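Local structure of colicin-B (Escherichia coli, 1RH1) at residues 395-404 against 467-477; 382-392 against 477-487. The protein kills Escherichia coli and close relatives by forming a channel that depolarises the cytoplasmic membrane and dissipates the energy of the cell. All coordinates share one frame; numbering follows the deposited sequence.

Contact 1 of 2, residues 395-404 against 467-477; sequences AWKAFNAEDM and TLGSALIAFGL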
loop_
_atom_site.group_PDB
_atom_site.type_symbol
_atom_site.label_atom_id
_atom_site.label_comp_id
_atom_site.label_asym_id
_atom_site.label_seq_id
_atom_site.Cartn_x
_atom_site.Cartn_y
_atom_site.Cartn_z
ATOM N N ALA A 395 39.662 -13.161 22.658
ATOM C CA ALA A 395 38.359 -12.569 22.897
ATOM C C ALA A 395 37.356 -13.052 21.865
ATOM O O ALA A 395 36.190 -13.279 22.192
ATOM C CB ALA A 395 38.452 -11.065 22.810
ATOM N N TRP A 396 37.778 -13.223 20.613
ATOM C CA TRP A 396 36.891 -13.813 19.642
ATOM C C TRP A 396 36.670 -15.303 19.901
ATOM O O TRP A 396 35.551 -15.779 19.762
ATOM C CB TRP A 396 37.478 -13.556 18.285
ATOM C CG TRP A 396 37.084 -12.195 17.733
ATOM C CD1 TRP A 396 38.011 -11.222 17.504
ATOM C CD2 TRP A 396 35.814 -11.821 17.390
ATOM N NE1 TRP A 396 37.339 -10.225 17.006
ATOM C CE2 TRP A 396 36.038 -10.538 16.920
ATOM C CE3 TRP A 396 34.521 -12.355 17.399
ATOM C CZ2 TRP A 396 34.974 -9.776 16.450
ATOM C CZ3 TRP A 396 33.455 -11.590 16.929
ATOM C CH2 TRP A 396 33.682 -10.304 16.450
ATOM N N LYS A 397 37.665 -16.079 20.356
ATOM C CA LYS A 397 37.523 -17.497 20.672
ATOM C C LYS A 397 36.487 -17.789 21.727
ATOM O O LYS A 397 35.968 -18.888 21.802
ATOM C CB LYS A 397 38.804 -18.066 21.178
ATOM C CG LYS A 397 39.900 -18.027 20.166
ATOM C CD LYS A 397 41.017 -18.822 20.779
ATOM C CE LYS A 397 41.727 -19.593 19.690
ATOM N NZ LYS A 397 40.843 -20.598 19.136
ATOM N N ALA A 398 36.189 -16.818 22.585
ATOM C CA ALA A 398 35.200 -16.980 23.630
ATOM C C ALA A 398 33.849 -16.367 23.285
ATOM O O ALA A 398 32.845 -16.581 23.976
ATOM C CB ALA A 398 35.731 -16.354 24.882
ATOM N N PHE A 399 33.786 -15.611 22.182
ATOM C CA PHE A 399 32.543 -15.050 21.691
ATOM C C PHE A 399 31.498 -16.140 21.513
ATOM O O PHE A 399 31.792 -17.250 21.097
ATOM C CB PHE A 399 32.867 -14.350 20.385
ATOM C CG PHE A 399 31.699 -13.742 19.642
ATOM C CD1 PHE A 399 31.272 -12.464 19.970
ATOM C CD2 PHE A 399 31.070 -14.462 18.630
ATOM C CE1 PHE A 399 30.212 -11.902 19.281
ATOM C CE2 PHE A 399 30.007 -13.897 17.938
ATOM C CZ PHE A 399 29.579 -12.615 18.266
ATOM N N ASN A 400 30.275 -15.873 21.928
ATOM C CA ASN A 400 29.176 -16.804 21.776
ATOM C C ASN A 400 28.496 -16.422 20.478
ATOM O O ASN A 400 27.657 -15.534 20.388
ATOM C CB ASN A 400 28.225 -16.666 22.952
ATOM C CG ASN A 400 27.069 -17.641 23.012
ATOM O OD1 ASN A 400 26.464 -17.833 24.063
ATOM N ND2 ASN A 400 26.699 -18.285 21.918
ATOM N N ALA A 401 28.925 -17.103 19.424
ATOM C CA ALA A 401 28.341 -16.946 18.116
ATOM C C ALA A 401 26.887 -17.343 18.200
ATOM O O ALA A 401 26.075 -16.614 17.650
ATOM C CB ALA A 401 29.026 -17.849 17.138
ATOM N N GLU A 402 26.533 -18.404 18.950
ATOM C CA GLU A 402 25.162 -18.887 19.035
ATOM C C GLU A 402 24.179 -17.915 19.613
ATOM O O GLU A 402 23.026 -17.931 19.205
ATOM C CB GLU A 402 25.028 -20.137 19.880
ATOM C CG GLU A 402 25.550 -21.436 19.270
ATOM C CD GLU A 402 24.598 -22.197 18.353
ATOM O OE1 GLU A 402 23.388 -21.934 18.335
ATOM O OE2 GLU A 402 25.098 -23.089 17.667
ATOM N N ASP A 403 24.589 -17.076 20.559
ATOM C CA ASP A 403 23.645 -16.099 21.080
ATOM C C ASP A 403 23.547 -14.837 20.219
ATOM O O ASP A 403 22.468 -14.242 20.140
ATOM C CB ASP A 403 24.025 -15.743 22.511
ATOM C CG ASP A 403 22.808 -15.240 23.278
ATOM O OD1 ASP A 403 21.813 -15.975 23.457
ATOM O OD2 ASP A 403 22.873 -14.077 23.678
ATOM N N MET A 404 24.637 -14.457 19.522
ATOM C CA MET A 404 24.637 -13.377 18.543
ATOM C C MET A 404 23.721 -13.758 17.381
ATOM O O MET A 404 23.136 -12.913 16.695
ATOM C CB MET A 404 26.049 -13.148 18.026
ATOM C CG MET A 404 26.197 -11.967 17.071
ATOM S SD MET A 404 25.530 -10.391 17.669
ATOM C CE MET A 404 26.701 -10.208 18.966
ATOM N N THR A 467 27.596 -7.907 14.666
ATOM C CA THR A 467 28.552 -8.888 15.181
ATOM C C THR A 467 29.865 -8.210 15.552
ATOM O O THR A 467 30.384 -8.516 16.626
ATOM C CB THR A 467 28.856 -9.997 14.136
ATOM O OG1 THR A 467 27.626 -10.625 13.799
ATOM C CG2 THR A 467 29.807 -11.051 14.672
ATOM N N LEU A 468 30.398 -7.278 14.735
ATOM C CA LEU A 468 31.647 -6.618 15.081
ATOM C C LEU A 468 31.552 -5.628 16.240
ATOM O O LEU A 468 32.372 -5.653 17.156
ATOM C CB LEU A 468 32.212 -5.870 13.880
ATOM C CG LEU A 468 32.627 -6.603 12.637
ATOM C CD1 LEU A 468 33.587 -5.724 11.866
ATOM C CD2 LEU A 468 33.344 -7.882 12.976
ATOM N N GLY A 469 30.535 -4.761 16.222
ATOM C CA GLY A 469 30.330 -3.705 17.197
ATOM C C GLY A 469 29.929 -4.251 18.541
ATOM O O GLY A 469 30.601 -3.993 19.533
ATOM N N SER A 470 28.855 -5.039 18.585
ATOM C CA SER A 470 28.409 -5.604 19.844
ATOM C C SER A 470 29.318 -6.684 20.423
ATOM O O SER A 470 29.090 -7.211 21.506
ATOM C CB SER A 470 26.981 -6.130 19.663
ATOM O OG SER A 470 26.917 -7.224 18.783
ATOM N N ALA A 471 30.383 -7.030 19.720
ATOM C CA ALA A 471 31.384 -7.907 20.276
ATOM C C ALA A 471 32.391 -6.978 20.921
ATOM O O ALA A 471 32.794 -7.314 22.024
ATOM C CB ALA A 471 32.104 -8.717 19.214
ATOM N N LEU A 472 32.790 -5.826 20.311
ATOM C CA LEU A 472 33.754 -4.856 20.875
ATOM C C LEU A 472 33.242 -4.166 22.133
ATOM O O LEU A 472 34.023 -4.019 23.079
ATOM C CB LEU A 472 34.118 -3.758 19.860
ATOM C CG LEU A 472 34.862 -2.491 20.317
ATOM C CD1 LEU A 472 36.265 -2.830 20.727
ATOM C CD2 LEU A 472 35.005 -1.510 19.185
ATOM N N ILE A 473 31.956 -3.772 22.214
ATOM C CA ILE A 473 31.465 -3.119 23.418
ATOM C C ILE A 473 31.250 -4.129 24.529
ATOM O O ILE A 473 30.720 -3.782 25.584
ATOM C CB ILE A 473 30.113 -2.363 23.219
ATOM C CG1 ILE A 473 29.014 -3.340 22.902
ATOM C CG2 ILE A 473 30.256 -1.316 22.116
ATOM C CD1 ILE A 473 27.653 -2.643 22.886
ATOM N N ALA A 474 31.672 -5.378 24.316
ATOM C CA ALA A 474 31.508 -6.473 25.268
ATOM C C ALA A 474 32.803 -7.207 25.535
ATOM O O ALA A 474 32.844 -8.111 26.368
ATOM C CB ALA A 474 30.516 -7.511 24.742
ATOM N N PHE A 475 33.873 -6.878 24.823
ATOM C CA PHE A 475 35.102 -7.597 25.043
ATOM C C PHE A 475 35.807 -7.104 26.284
ATOM O O PHE A 475 35.765 -5.912 26.615
ATOM C CB PHE A 475 36.028 -7.416 23.880
ATOM C CG PHE A 475 35.785 -8.283 22.665
ATOM C CD1 PHE A 475 36.481 -7.969 21.485
ATOM C CD2 PHE A 475 34.923 -9.382 22.714
ATOM C CE1 PHE A 475 36.319 -8.758 20.352
ATOM C CE2 PHE A 475 34.766 -10.163 21.576
ATOM C CZ PHE A 475 35.463 -9.849 20.406
ATOM N N GLY A 476 36.431 -8.048 26.993
ATOM C CA GLY A 476 37.276 -7.651 28.101
ATOM C C GLY A 476 38.645 -7.278 27.525
ATOM O O GLY A 476 39.523 -8.158 27.437
ATOM N N LEU A 477 38.849 -6.017 27.078
ATOM C CA LEU A 477 40.140 -5.637 26.488
ATOM C C LEU A 477 40.613 -4.271 26.983
ATOM O O LEU A 477 39.792 -3.396 27.287
ATOM C CB LEU A 477 40.079 -5.540 24.955
ATOM C CG LEU A 477 39.446 -6.593 24.069
ATOM C CD1 LEU A 477 39.282 -5.995 22.691
ATOM C CD2 LEU A 477 40.265 -7.865 24.064
#
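T467 opens the contact by meeting two side chains of the facing segment. Its methyl CG2 lies 3.9 Å from F399 CZ, the two side chains crossing at about a right angle, while its hydroxyl, hydrogen-bonded to the carbonyl of L463 one helical turn back, lies beside the CG methylene of M404. The carbonyl oxygen of T467 sits at the edge of the W396 indole, near its plane, and CD2 of L468 approaches CH2 of the same ring obliquely. S470, whose OG bonds back to the carbonyl of L466, faces the end of M404; two bends in the methionine chain (chi2 52°, chi3 67°) bring SD and CE to its side. A471 fills the angle between two aromatic rings: its CB is 3.6 Å from W396 CH2 and 3.7 Å from F399 CE1. F475, beyond the end of the helix, meets the facing segment with its edge and one face. The edge points into the face of W396 in a T-shaped pair, with F475 CZ 3.6 Å from W396 CE2 and the planes of the F475 ring and the five-membered indole ring at 87°. The face receives A395 in a CH-pi contact, the methyl CB standing 3.7 Å from the ring centroid and almost on its normal; A471 O, from its own segment, lies over the opposite face. L477 closes the row with CD2 3.9 Å from A395 CB. The contact thus lays the end of helix 386-398, the turn after it and the start of helix 401-406 over the last turns of helix 457-472 and the loop that follows. Helix 420-435 packs against W396 and L468, and its R428 bonds the carbonyls of W396 and F399. L472 turns to helices 291-340 and 479-495.

Contact 2 of 2, residues 382-392 against 477-487; sequences LKINATDKEAI and LSATVVGFVGV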
loop_
_atom_site.group_PDB
_atom_site.type_symbol
_atom_site.label_atom_id
_atom_site.label_comp_id
_atom_site.label_asym_id
_atom_site.label_seq_id
_atom_site.Cartn_x
_atom_site.Cartn_y
_atom_site.Cartn_z
ATOM N N LEU A 382 49.369 1.905 12.101
ATOM C CA LEU A 382 48.244 1.029 12.461
ATOM C C LEU A 382 48.784 -0.403 12.645
ATOM O O LEU A 382 48.636 -1.286 11.778
ATOM C CB LEU A 382 47.155 1.013 11.363
ATOM C CG LEU A 382 45.654 0.738 11.680
ATOM C CD1 LEU A 382 45.188 -0.520 10.992
ATOM C CD2 LEU A 382 45.441 0.631 13.167
ATOM N N LYS A 383 49.416 -0.571 13.834
ATOM C CA LYS A 383 50.073 -1.788 14.295
ATOM C C LYS A 383 49.695 -2.224 15.711
ATOM O O LYS A 383 49.308 -1.384 16.528
ATOM C CB LYS A 383 51.579 -1.589 14.228
ATOM C CG LYS A 383 52.165 -1.563 12.810
ATOM C CD LYS A 383 53.692 -1.518 12.895
ATOM C CE LYS A 383 54.398 -1.750 11.549
ATOM N NZ LYS A 383 54.261 -0.648 10.607
ATOM N N ILE A 384 49.765 -3.553 15.980
ATOM C CA ILE A 384 49.542 -4.219 17.287
ATOM C C ILE A 384 50.738 -5.070 17.749
ATOM O O ILE A 384 51.383 -5.756 16.937
ATOM C CB ILE A 384 48.365 -5.276 17.405
ATOM C CG1 ILE A 384 48.288 -6.202 16.201
ATOM C CG2 ILE A 384 47.101 -4.557 17.706
ATOM C CD1 ILE A 384 47.977 -5.727 14.774
ATOM N N ASN A 385 51.067 -5.088 19.053
ATOM C CA ASN A 385 52.083 -6.034 19.514
ATOM C C ASN A 385 51.448 -7.373 19.889
ATOM O O ASN A 385 50.300 -7.440 20.320
ATOM C CB ASN A 385 52.851 -5.481 20.720
ATOM C CG ASN A 385 52.026 -5.120 21.939
ATOM O OD1 ASN A 385 52.297 -5.557 23.055
ATOM N ND2 ASN A 385 51.011 -4.293 21.722
ATOM N N ALA A 386 52.225 -8.452 19.738
ATOM C CA ALA A 386 51.836 -9.854 19.942
ATOM C C ALA A 386 51.006 -10.254 21.154
ATOM O O ALA A 386 50.312 -11.275 21.180
ATOM C CB ALA A 386 53.083 -10.713 19.966
ATOM N N THR A 387 51.085 -9.379 22.148
ATOM C CA THR A 387 50.392 -9.538 23.402
ATOM C C THR A 387 48.985 -8.981 23.230
ATOM O O THR A 387 48.020 -9.597 23.685
ATOM C CB THR A 387 51.204 -8.793 24.471
ATOM O OG1 THR A 387 52.569 -9.132 24.253
ATOM C CG2 THR A 387 50.867 -9.213 25.886
ATOM N N ASP A 388 48.850 -7.823 22.570
ATOM C CA ASP A 388 47.540 -7.273 22.259
ATOM C C ASP A 388 46.830 -8.076 21.183
ATOM O O ASP A 388 45.624 -8.283 21.294
ATOM C CB ASP A 388 47.657 -5.849 21.766
ATOM C CG ASP A 388 48.145 -4.838 22.786
ATOM O OD1 ASP A 388 48.210 -5.166 23.975
ATOM O OD2 ASP A 388 48.449 -3.710 22.370
ATOM N N LYS A 389 47.536 -8.541 20.148
ATOM C CA LYS A 389 46.966 -9.353 19.095
ATOM C C LYS A 389 46.383 -10.582 19.752
ATOM O O LYS A 389 45.200 -10.863 19.566
ATOM C CB LYS A 389 48.054 -9.745 18.121
ATOM C CG LYS A 389 47.679 -10.386 16.791
ATOM C CD LYS A 389 48.979 -10.600 15.984
ATOM C CE LYS A 389 49.556 -9.329 15.319
ATOM N NZ LYS A 389 51.015 -9.231 15.393
ATOM N N GLU A 390 47.170 -11.230 20.626
ATOM C CA GLU A 390 46.729 -12.416 21.341
ATOM C C GLU A 390 45.453 -12.203 22.150
ATOM O O GLU A 390 44.603 -13.087 22.227
ATOM C CB GLU A 390 47.843 -12.877 22.253
ATOM C CG GLU A 390 47.585 -14.234 22.916
ATOM C CD GLU A 390 47.657 -15.473 22.007
ATOM O OE1 GLU A 390 48.773 -15.975 21.817
ATOM O OE2 GLU A 390 46.618 -15.954 21.513
ATOM N N ALA A 391 45.268 -11.010 22.716
ATOM C CA ALA A 391 44.088 -10.668 23.482
ATOM C C ALA A 391 42.859 -10.554 22.607
ATOM O O ALA A 391 41.794 -10.964 23.058
ATOM C CB ALA A 391 44.269 -9.343 24.184
ATOM N N ILE A 392 42.958 -10.058 21.360
ATOM C CA ILE A 392 41.790 -9.906 20.487
ATOM C C ILE A 392 41.300 -11.237 19.945
ATOM O O ILE A 392 40.103 -11.540 19.869
ATOM C CB ILE A 392 42.105 -9.029 19.301
ATOM C CG1 ILE A 392 43.007 -7.865 19.619
ATOM C CG2 ILE A 392 40.776 -8.441 18.895
ATOM C CD1 ILE A 392 43.610 -7.105 18.423
ATOM N N LEU A 477 38.849 -6.017 27.078
ATOM C CA LEU A 477 40.140 -5.637 26.488
ATOM C C LEU A 477 40.613 -4.271 26.983
ATOM O O LEU A 477 39.792 -3.396 27.287
ATOM C CB LEU A 477 40.079 -5.540 24.955
ATOM C CG LEU A 477 39.446 -6.593 24.069
ATOM C CD1 LEU A 477 39.282 -5.995 22.691
ATOM C CD2 LEU A 477 40.265 -7.865 24.064
ATOM N N SER A 478 41.943 -4.057 27.015
ATOM C CA SER A 478 42.512 -2.792 27.444
ATOM C C SER A 478 42.230 -1.632 26.482
ATOM O O SER A 478 41.746 -1.858 25.375
ATOM C CB SER A 478 44.011 -2.977 27.622
ATOM O OG SER A 478 44.799 -2.811 26.452
ATOM N N ALA A 479 42.503 -0.378 26.847
ATOM C CA ALA A 479 42.264 0.751 25.965
ATOM C C ALA A 479 43.069 0.814 24.669
ATOM O O ALA A 479 42.599 1.353 23.657
ATOM C CB ALA A 479 42.530 2.040 26.688
ATOM N N THR A 480 44.279 0.240 24.669
ATOM C CA THR A 480 45.136 0.277 23.489
ATOM C C THR A 480 44.483 -0.536 22.408
ATOM O O THR A 480 44.296 -0.073 21.287
ATOM C CB THR A 480 46.501 -0.324 23.735
ATOM O OG1 THR A 480 46.880 0.022 25.050
ATOM C CG2 THR A 480 47.539 0.222 22.777
ATOM N N VAL A 481 44.083 -1.725 22.867
ATOM C CA VAL A 481 43.395 -2.738 22.099
ATOM C C VAL A 481 42.036 -2.222 21.670
ATOM O O VAL A 481 41.802 -2.213 20.469
ATOM C CB VAL A 481 43.279 -3.988 22.965
ATOM C CG1 VAL A 481 42.658 -5.125 22.197
ATOM C CG2 VAL A 481 44.672 -4.417 23.374
ATOM N N VAL A 482 41.132 -1.763 22.546
ATOM C CA VAL A 482 39.832 -1.220 22.137
ATOM C C VAL A 482 39.969 -0.147 21.053
ATOM O O VAL A 482 39.124 -0.051 20.163
ATOM C CB VAL A 482 39.113 -0.648 23.382
ATOM C CG1 VAL A 482 37.821 0.110 23.079
ATOM C CG2 VAL A 482 38.763 -1.855 24.225
ATOM N N GLY A 483 41.053 0.631 21.087
ATOM C CA GLY A 483 41.305 1.582 20.028
ATOM C C GLY A 483 41.618 0.894 18.689
ATOM O O GLY A 483 41.065 1.263 17.651
ATOM N N PHE A 484 42.503 -0.116 18.684
ATOM C CA PHE A 484 42.887 -0.824 17.468
ATOM C C PHE A 484 41.666 -1.475 16.830
ATOM O O PHE A 484 41.431 -1.309 15.628
ATOM C CB PHE A 484 43.927 -1.903 17.780
ATOM C CG PHE A 484 44.521 -2.531 16.529
ATOM C CD1 PHE A 484 44.007 -3.730 16.025
ATOM C CD2 PHE A 484 45.562 -1.892 15.857
ATOM C CE1 PHE A 484 44.526 -4.281 14.849
ATOM C CE2 PHE A 484 46.072 -2.453 14.684
ATOM C CZ PHE A 484 45.559 -3.640 14.171
ATOM N N VAL A 485 40.876 -2.185 17.637
ATOM C CA VAL A 485 39.691 -2.812 17.118
ATOM C C VAL A 485 38.685 -1.742 16.768
ATOM O O VAL A 485 37.933 -1.948 15.820
ATOM C CB VAL A 485 39.135 -3.785 18.156
ATOM C CG1 VAL A 485 37.806 -4.380 17.743
ATOM C CG2 VAL A 485 40.106 -4.947 18.259
ATOM N N GLY A 486 38.662 -0.579 17.420
ATOM C CA GLY A 486 37.707 0.457 17.057
ATOM C C GLY A 486 38.013 1.005 15.677
ATOM O O GLY A 486 37.105 1.406 14.966
ATOM N N VAL A 487 39.298 1.036 15.299
ATOM C CA VAL A 487 39.738 1.427 13.968
ATOM C C VAL A 487 39.441 0.302 12.964
ATOM O O VAL A 487 38.764 0.569 11.980
ATOM C CB VAL A 487 41.235 1.751 14.059
ATOM C CG1 VAL A 487 41.879 1.757 12.701
ATOM C CG2 VAL A 487 41.397 3.161 14.589
#
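Helices 386-392 and 479-487 cross at -68°, their axes 10.1 Å apart at closest approach, and residues 382-384, just ahead of the first helix, extend the contact along the second. F484 is the centre of the packing. Its CG stands anti to the backbone N (chi1 -171°), which carries the ring out toward the incoming chain. There I384 crosses it at about a right angle: CG2 lies over the middle of one face, 3.5 Å from the centroid and 11° off the normal, and CD1 reaches F484 CZ at 3.3 Å. L382 also crosses F484 at about a right angle, its CD2 3.5 Å from F484 CE2, and the same methyl meets V487 CG1 tip to tip at 3.8 Å. On the helical side, I392 slides past two valines in opposite directions, CG1 against V481 CG1 and CG2 against V485 CG2, the latter pair 3.6 Å apart; its CD1 also approaches the F484 ring. V481 uses its other branch on the carboxylate of D388, V481 CG2 resting 3.5 Å from D388 CG. A weak bond from N385 ND2 engages D388 OD2. Nearer the start of the second helix, L477 CD2 lies beside the carbonyl oxygen of A391. No hydrogen bond joins the two segments, and the grip is almost wholly apolar. Y435 touches I392, F484 and V485 from helix 420-435, and M377 touches L382 and F484. Such packing is characteristic of the all-helical bundle of channel-forming colicins, in which the hydrophobic hairpin, here helices 457-472 and 479-495, both predicted to be transmembrane, is wrapped by amphipathic helices in the soluble form.

Both contacts lie in the pore-forming domain and hold helix 386-398 against the hydrophobic hairpin: contact 2 takes its N-terminal part and the chain before it to helix 479-495, contact 1 its C-terminal end to helix 457-472 and the loop after it. L477, between the hairpin helices, serves both, and their centres are about 14 Å apart. L472 also joins them, its CD1 3.7 Å from V485 CG1. Both are partly buried, but contact 1 has no exposed residue among those that touch, whereas contact 2 reaches the surface at K383 and T480. Contact 1 rests on three rings, W396, F399 and F475; contact 2 sets aliphatic branches around one phenylalanine, with the partly exposed D388 laid against a valine methyl.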